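MRNA-binding protein PUF3 (Saccharomyces cerevisiae, PDB 3K49) binds mRNAs, mostly for mitochondrial proteins, through their 3' untranslated regions, and promotes deadenylation and decay of COX17 mRNA. Local coordinates at residues V98-L110 and E132-M144. Sequence-based numbering, arbitrary orientation.
Sequences VDQFKGNMKQLSL and ELVLELSDSVLQM
The carboxylate of Glu136 is the flat group that meets the turn before helix 105-110. OE2 takes the N-H of Gly103 on its syn side, 34° out of plane, in a nearly straight bond (Gly103 N to Glu136 OE2, 3.1 Å), while OE1 receives the N-H of Met105 from above the plane (Met105 N to Glu136 OE1, 3.1 Å). An extended glutamate chain suits this reach, and Gly103, at phi 87°, is where the type II turn Phe101-Asn104 needs a glycine. An alanine in place of Glu136 would probably leave the N-H groups of Gly103 and Met105 without these acceptors and the turn less firmly fixed. A second flat group is the Gln143 amide; the side chain crosses that of Lys106 at about a right angle, and OE1 accepts a weak bond from Lys106 NZ, with NE2 near Leu110 CD1.

These joints link successive Pumilio repeats in the curved helical stack of the PUM-HD. Bent at chi2 and chi3, Met105 crosses Leu133, and its CE meets Leu137 CD1 at 3.5 Å; a flexible thioether suits this buried seam, which Ile118 and Val153 extend. Lys106, CG anti to the backbone N (chi1 -164°), has the length to carry NZ to Ser140, whose OG accepts a hydrogen bond (Lys106 NZ to Ser140 OG, 2.7 Å). At the exposed margin, Lys102 NZ forms salt bridges with Asp99, where the hydrogen bond is weak, and with Glu132.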
ATOM      1  N   VAL A  98      19.631 -15.834  13.088  1.00 42.35           N
ATOM      2  CA  VAL A  98      18.908 -16.590  12.085  1.00 45.16           C
ATOM      3  C   VAL A  98      18.759 -18.037  12.540  1.00 51.34           C
ATOM      4  O   VAL A  98      17.679 -18.620  12.459  1.00 50.09           O
ATOM      5  CB  VAL A  98      19.598 -16.522  10.703  1.00 47.91           C
ATOM      6  CG1 VAL A  98      19.012 -17.552   9.753  1.00 48.64           C
ATOM      7  CG2 VAL A  98      19.450 -15.138  10.104  1.00 48.05           C
ATOM      8  N   ASP A  99      19.846 -18.610  13.036  1.00 47.01           N
ATOM      9  CA  ASP A  99      19.818 -19.990  13.495  1.00 52.12           C
ATOM     10  C   ASP A  99      18.898 -20.187  14.696  1.00 47.81           C
ATOM     11  O   ASP A  99      18.477 -21.304  14.974  1.00 49.69           O
ATOM     12  CB  ASP A  99      21.231 -20.475  13.805  1.00 41.67           C
ATOM     13  CG  ASP A  99      22.146 -20.397  12.591  1.00 72.34           C
ATOM     14  OD1 ASP A  99      21.635 -20.161  11.469  1.00 74.13           O
ATOM     15  OD2 ASP A  99      23.377 -20.562  12.756  1.00 79.04           O
ATOM     16  N   GLN A 100      18.583 -19.105  15.400  1.00 42.11           N
ATOM     17  CA  GLN A 100      17.566 -19.168  16.448  1.00 50.49           C
ATOM     18  C   GLN A 100      16.143 -18.987  15.902  1.00 52.39           C
ATOM     19  O   GLN A 100      15.165 -19.214  16.617  1.00 48.34           O
ATOM     20  CB  GLN A 100      17.836 -18.129  17.532  1.00 37.42           C
ATOM     21  CG  GLN A 100      18.935 -18.521  18.489  1.00 45.48           C
ATOM     22  CD  GLN A 100      19.094 -17.510  19.590  1.00 59.94           C
ATOM     23  OE1 GLN A 100      18.108 -16.956  20.080  1.00 55.76           O
ATOM     24  NE2 GLN A 100      20.340 -17.248  19.983  1.00 57.10           N
ATOM     25  N   PHE A 101      16.031 -18.560  14.646  1.00 48.40           N
ATOM     26  CA  PHE A 101      14.719 -18.346  14.044  1.00 51.76           C
ATOM     27  C   PHE A 101      14.247 -19.623  13.358  1.00 56.47           C
ATOM     28  O   PHE A 101      13.044 -19.909  13.319  1.00 54.21           O
ATOM     29  CB  PHE A 101      14.727 -17.164  13.065  1.00 45.60           C
ATOM     30  CG  PHE A 101      14.938 -15.826  13.723  1.00 48.18           C
ATOM     31  CD1 PHE A 101      14.784 -15.674  15.099  1.00 52.66           C
ATOM     32  CD2 PHE A 101      15.273 -14.714  12.963  1.00 39.15           C
ATOM     33  CE1 PHE A 101      14.981 -14.434  15.716  1.00 53.29           C
ATOM     34  CE2 PHE A 101      15.461 -13.467  13.564  1.00 48.38           C
ATOM     35  CZ  PHE A 101      15.316 -13.324  14.947  1.00 48.43           C
ATOM     36  N   LYS A 102      15.204 -20.400  12.845  1.00 46.25           N
ATOM     37  CA  LYS A 102      14.909 -21.675  12.188  1.00 48.79           C
ATOM     38  C   LYS A 102      13.986 -22.552  13.024  1.00 51.46           C
ATOM     39  O   LYS A 102      14.268 -22.822  14.190  1.00 56.09           O
ATOM     40  CB  LYS A 102      16.194 -22.438  11.871  1.00 45.91           C
ATOM     41  CG  LYS A 102      17.006 -21.854  10.725  1.00 61.15           C
ATOM     42  CD  LYS A 102      18.228 -22.720  10.458  1.00 76.84           C
ATOM     43  CE  LYS A 102      19.445 -21.896  10.047  1.00 78.03           C
ATOM     44  NZ  LYS A 102      20.692 -22.715  10.060  1.00 73.44           N
ATOM     45  N   GLY A 103      12.883 -22.984  12.414  1.00 61.37           N
ATOM     46  CA  GLY A 103      11.880 -23.800  13.080  1.00 51.28           C
ATOM     47  C   GLY A 103      10.848 -22.969  13.815  1.00 48.38           C
ATOM     48  O   GLY A 103       9.908 -23.516  14.383  1.00 47.82           O
ATOM     49  N   ASN A 104      11.026 -21.647  13.806  1.00 47.01           N
ATOM     50  CA  ASN A 104      10.162 -20.744  14.563  1.00 35.51           C
ATOM     51  C   ASN A 104       9.570 -19.634  13.733  1.00 37.75           C
ATOM     52  O   ASN A 104       8.933 -18.737  14.279  1.00 39.31           O
ATOM     53  CB  ASN A 104      10.919 -20.122  15.735  1.00 46.94           C
ATOM     54  CG  ASN A 104      11.578 -21.161  16.613  1.00 54.22           C
ATOM     55  OD1 ASN A 104      10.897 -21.962  17.249  1.00 58.10           O
ATOM     56  ND2 ASN A 104      12.913 -21.157  16.647  1.00 50.48           N
ATOM     57  N   MET A 105       9.776 -19.691  12.421  1.00 35.52           N
ATOM     58  CA  MET A 105       9.271 -18.645  11.539  1.00 42.34           C
ATOM     59  C   MET A 105       7.814 -18.320  11.766  1.00 48.28           C
ATOM     60  O   MET A 105       7.478 -17.159  11.980  1.00 49.04           O
ATOM     61  CB  MET A 105       9.491 -18.983  10.063  1.00 45.33           C
ATOM     62  CG  MET A 105      10.657 -18.245   9.445  1.00 67.06           C
ATOM     63  SD  MET A 105      10.476 -16.451   9.543  1.00 75.26           S
ATOM     64  CE  MET A 105       9.529 -16.098   8.060  1.00 65.98           C
ATOM     65  N   LYS A 106       6.955 -19.341  11.704  1.00 47.71           N
ATOM     66  CA  LYS A 106       5.510 -19.134  11.757  1.00 50.36           C
ATOM     67  C   LYS A 106       5.116 -18.422  13.038  1.00 43.12           C
ATOM     68  O   LYS A 106       4.419 -17.403  13.018  1.00 44.21           O
ATOM     69  CB  LYS A 106       4.764 -20.466  11.628  1.00 52.35           C
ATOM     70  CG  LYS A 106       3.289 -20.315  11.295  1.00 54.19           C
ATOM     71  CD  LYS A 106       2.714 -21.606  10.738  1.00 54.37           C
ATOM     72  CE  LYS A 106       1.203 -21.612  10.847  1.00 52.21           C
ATOM     73  NZ  LYS A 106       0.601 -22.828  10.232  1.00 65.01           N
ATOM     74  N   GLN A 107       5.594 -18.952  14.154  1.00 37.44           N
ATOM     75  CA  GLN A 107       5.259 -18.393  15.448  1.00 40.53           C
ATOM     76  C   GLN A 107       5.700 -16.936  15.561  1.00 45.41           C
ATOM     77  O   GLN A 107       4.907 -16.072  15.948  1.00 39.03           O
ATOM     78  CB  GLN A 107       5.890 -19.237  16.540  1.00 40.76           C
ATOM     79  CG  GLN A 107       5.658 -18.714  17.934  1.00 55.98           C
ATOM     80  CD  GLN A 107       6.037 -19.737  18.984  1.00 63.94           C
ATOM     81  OE1 GLN A 107       6.940 -20.554  18.778  1.00 64.78           O
ATOM     82  NE2 GLN A 107       5.339 -19.712  20.110  1.00 68.05           N
ATOM     83  N   LEU A 108       6.958 -16.661  15.216  1.00 38.79           N
ATOM     84  CA  LEU A 108       7.470 -15.297  15.262  1.00 36.73           C
ATOM     85  C   LEU A 108       6.677 -14.394  14.321  1.00 35.44           C
ATOM     86  O   LEU A 108       6.341 -13.257  14.647  1.00 43.87           O
ATOM     87  CB  LEU A 108       8.955 -15.266  14.898  1.00 38.97           C
ATOM     88  CG  LEU A 108       9.819 -16.086  15.842  1.00 43.22           C
ATOM     89  CD1 LEU A 108      11.232 -16.156  15.322  1.00 41.31           C
ATOM     90  CD2 LEU A 108       9.746 -15.483  17.228  1.00 30.88           C
ATOM     91  N   SER A 109       6.351 -14.912  13.154  1.00 30.95           N
ATOM     92  CA  SER A 109       5.699 -14.081  12.157  1.00 44.51           C
ATOM     93  C   SER A 109       4.299 -13.677  12.604  1.00 40.68           C
ATOM     94  O   SER A 109       3.784 -12.650  12.179  1.00 45.56           O
ATOM     95  CB  SER A 109       5.669 -14.779  10.802  1.00 42.66           C
ATOM     96  OG  SER A 109       6.986 -14.907  10.295  1.00 37.95           O
ATOM     97  N   LEU A 110       3.699 -14.470  13.482  1.00 38.16           N
ATOM     98  CA  LEU A 110       2.362 -14.158  13.982  1.00 47.68           C
ATOM     99  C   LEU A 110       2.347 -13.246  15.240  1.00 37.58           C
ATOM    100  O   LEU A 110       1.316 -12.649  15.593  1.00 32.06           O
ATOM    101  CB  LEU A 110       1.545 -15.452  14.174  1.00 45.62           C
ATOM    102  CG  LEU A 110       1.317 -16.311  12.911  1.00 48.83           C
ATOM    103  CD1 LEU A 110       0.975 -17.774  13.235  1.00 33.27           C
ATOM    104  CD2 LEU A 110       0.264 -15.684  12.012  1.00 36.81           C
ATOM    105  N   GLU A 132      15.309 -19.682   2.960  1.00 48.47           N
ATOM    106  CA  GLU A 132      15.354 -20.744   3.959  1.00 50.85           C
ATOM    107  C   GLU A 132      14.336 -20.510   5.073  1.00 47.72           C
ATOM    108  O   GLU A 132      13.618 -21.430   5.467  1.00 59.83           O
ATOM    109  CB  GLU A 132      16.766 -20.827   4.535  1.00 56.45           C
ATOM    110  CG  GLU A 132      17.081 -22.066   5.342  1.00 52.61           C
ATOM    111  CD  GLU A 132      18.486 -22.003   5.940  1.00 79.20           C
ATOM    112  OE1 GLU A 132      18.656 -22.401   7.112  1.00 88.27           O
ATOM    113  OE2 GLU A 132      19.422 -21.538   5.247  1.00 72.61           O
ATOM    114  N   LEU A 133      14.275 -19.278   5.574  1.00 43.99           N
ATOM    115  CA  LEU A 133      13.284 -18.891   6.585  1.00 55.01           C
ATOM    116  C   LEU A 133      11.845 -18.867   6.046  1.00 54.36           C
ATOM    117  O   LEU A 133      10.924 -19.382   6.678  1.00 46.90           O
ATOM    118  CB  LEU A 133      13.629 -17.519   7.176  1.00 42.31           C
ATOM    119  CG  LEU A 133      14.798 -17.474   8.160  1.00 49.45           C
ATOM    120  CD1 LEU A 133      14.971 -16.061   8.677  1.00 41.59           C
ATOM    121  CD2 LEU A 133      14.588 -18.460   9.330  1.00 48.89           C
ATOM    122  N   VAL A 134      11.664 -18.255   4.881  1.00 44.34           N
ATOM    123  CA  VAL A 134      10.340 -18.121   4.295  1.00 56.78           C
ATOM    124  C   VAL A 134       9.697 -19.469   3.929  1.00 48.55           C
ATOM    125  O   VAL A 134       8.484 -19.625   4.037  1.00 49.50           O
ATOM    126  CB  VAL A 134      10.360 -17.169   3.079  1.00 54.81           C
ATOM    127  CG1 VAL A 134       9.034 -17.221   2.350  1.00 48.60           C
ATOM    128  CG2 VAL A 134      10.675 -15.742   3.542  1.00 48.39           C
ATOM    129  N   LEU A 135      10.513 -20.439   3.522  1.00 51.02           N
ATOM    130  CA  LEU A 135      10.030 -21.785   3.200  1.00 45.09           C
ATOM    131  C   LEU A 135       9.210 -22.413   4.320  1.00 48.07           C
ATOM    132  O   LEU A 135       8.439 -23.347   4.087  1.00 52.53           O
ATOM    133  CB  LEU A 135      11.197 -22.708   2.839  1.00 47.15           C
ATOM    134  CG  LEU A 135      11.409 -22.979   1.349  1.00 57.23           C
ATOM    135  CD1 LEU A 135      12.849 -22.769   0.941  1.00 60.94           C
ATOM    136  CD2 LEU A 135      10.959 -24.377   0.999  1.00 71.60           C
ATOM    137  N   GLU A 136       9.383 -21.912   5.537  1.00 46.02           N
ATOM    138  CA  GLU A 136       8.692 -22.476   6.692  1.00 52.96           C
ATOM    139  C   GLU A 136       7.239 -22.053   6.705  1.00 57.54           C
ATOM    140  O   GLU A 136       6.446 -22.555   7.515  1.00 52.19           O
ATOM    141  CB  GLU A 136       9.358 -22.036   7.994  1.00 37.37           C
ATOM    142  CG  GLU A 136      10.746 -22.600   8.194  1.00 49.82           C
ATOM    143  CD  GLU A 136      11.370 -22.168   9.510  1.00 67.07           C
ATOM    144  OE1 GLU A 136      10.625 -22.047  10.514  1.00 58.41           O
ATOM    145  OE2 GLU A 136      12.607 -21.957   9.539  1.00 63.01           O
ATOM    146  N   LEU A 137       6.908 -21.118   5.817  1.00 48.01           N
ATOM    147  CA  LEU A 137       5.560 -20.584   5.725  1.00 46.57           C
ATOM    148  C   LEU A 137       4.846 -21.173   4.518  1.00 51.44           C
ATOM    149  O   LEU A 137       3.723 -20.777   4.205  1.00 54.15           O
ATOM    150  CB  LEU A 137       5.589 -19.056   5.637  1.00 44.70           C
ATOM    151  CG  LEU A 137       6.253 -18.316   6.801  1.00 51.80           C
ATOM    152  CD1 LEU A 137       6.467 -16.839   6.459  1.00 56.91           C
ATOM    153  CD2 LEU A 137       5.452 -18.465   8.078  1.00 54.04           C
ATOM    154  N   SER A 138       5.483 -22.146   3.871  1.00 40.34           N
ATOM    155  CA  SER A 138       5.005 -22.653   2.584  1.00 60.62           C
ATOM    156  C   SER A 138       3.599 -23.280   2.608  1.00 58.52           C
ATOM    157  O   SER A 138       2.927 -23.351   1.578  1.00 70.74           O
ATOM    158  CB  SER A 138       6.026 -23.619   1.968  1.00 57.87           C
ATOM    159  OG  SER A 138       6.191 -24.765   2.783  1.00 68.09           O
ATOM    160  N   ASP A 139       3.151 -23.715   3.780  1.00 52.14           N
ATOM    161  CA  ASP A 139       1.848 -24.349   3.913  1.00 45.22           C
ATOM    162  C   ASP A 139       0.867 -23.505   4.695  1.00 50.46           C
ATOM    163  O   ASP A 139      -0.211 -23.982   5.069  1.00 51.48           O
ATOM    164  CB  ASP A 139       1.986 -25.684   4.632  1.00 58.65           C
ATOM    165  CG  ASP A 139       2.863 -26.643   3.889  1.00 82.72           C
ATOM    166  OD1 ASP A 139       2.422 -27.164   2.839  1.00 91.25           O
ATOM    167  OD2 ASP A 139       3.995 -26.867   4.358  1.00 82.73           O
ATOM    168  N   SER A 140       1.234 -22.254   4.947  1.00 46.75           N
ATOM    169  CA  SER A 140       0.450 -21.408   5.844  1.00 41.12           C
ATOM    170  C   SER A 140       0.194 -20.061   5.210  1.00 46.16           C
ATOM    171  O   SER A 140      -0.187 -19.104   5.890  1.00 44.14           O
ATOM    172  CB  SER A 140       1.177 -21.220   7.175  1.00 47.56           C
ATOM    173  OG  SER A 140       1.607 -22.457   7.700  1.00 52.23           O
ATOM    174  N   VAL A 141       0.392 -20.001   3.899  1.00 44.42           N
ATOM    175  CA  VAL A 141       0.299 -18.754   3.160  1.00 40.24           C
ATOM    176  C   VAL A 141      -1.023 -18.032   3.351  1.00 44.26           C
ATOM    177  O   VAL A 141      -1.025 -16.877   3.794  1.00 48.20           O
ATOM    178  CB  VAL A 141       0.589 -18.966   1.682  1.00 44.16           C
ATOM    179  CG1 VAL A 141       0.328 -17.685   0.915  1.00 54.56           C
ATOM    180  CG2 VAL A 141       2.036 -19.418   1.518  1.00 39.60           C
ATOM    181  N   LEU A 142      -2.136 -18.699   3.034  1.00 46.46           N
ATOM    182  CA  LEU A 142      -3.472 -18.119   3.268  1.00 54.67           C
ATOM    183  C   LEU A 142      -3.643 -17.641   4.715  1.00 47.30           C
ATOM    184  O   LEU A 142      -4.115 -16.524   4.962  1.00 49.92           O
ATOM    185  CB  LEU A 142      -4.608 -19.094   2.893  1.00 50.76           C
ATOM    186  CG  LEU A 142      -4.954 -19.229   1.408  1.00 65.55           C
ATOM    187  CD1 LEU A 142      -5.960 -20.341   1.208  1.00 65.82           C
ATOM    188  CD2 LEU A 142      -5.478 -17.912   0.847  1.00 48.23           C
ATOM    189  N   GLN A 143      -3.263 -18.486   5.671  1.00 36.99           N
ATOM    190  CA  GLN A 143      -3.304 -18.064   7.060  1.00 44.79           C
ATOM    191  C   GLN A 143      -2.444 -16.818   7.295  1.00 44.76           C
ATOM    192  O   GLN A 143      -2.853 -15.914   8.024  1.00 42.75           O
ATOM    193  CB  GLN A 143      -2.889 -19.195   8.001  1.00 37.84           C
ATOM    194  CG  GLN A 143      -2.886 -18.754   9.455  1.00 51.53           C
ATOM    195  CD  GLN A 143      -2.265 -19.772  10.378  1.00 48.95           C
ATOM    196  OE1 GLN A 143      -1.827 -20.841   9.939  1.00 48.70           O
ATOM    197  NE2 GLN A 143      -2.222 -19.451  11.669  1.00 44.42           N
ATOM    198  N   MET A 144      -1.271 -16.762   6.663  1.00 39.76           N
ATOM    199  CA  MET A 144      -0.363 -15.628   6.862  1.00 47.67           C
ATOM    200  C   MET A 144      -0.957 -14.317   6.337  1.00 49.55           C
ATOM    201  O   MET A 144      -0.853 -13.275   6.995  1.00 42.31           O
ATOM    202  CB  MET A 144       0.993 -15.875   6.194  1.00 51.46           C
ATOM    203  CG  MET A 144       1.798 -17.044   6.738  1.00 52.57           C
ATOM    204  SD  MET A 144       2.326 -16.772   8.432  1.00 62.73           S
ATOM    205  CE  MET A 144       1.271 -17.920   9.314  1.00 62.62           C
TER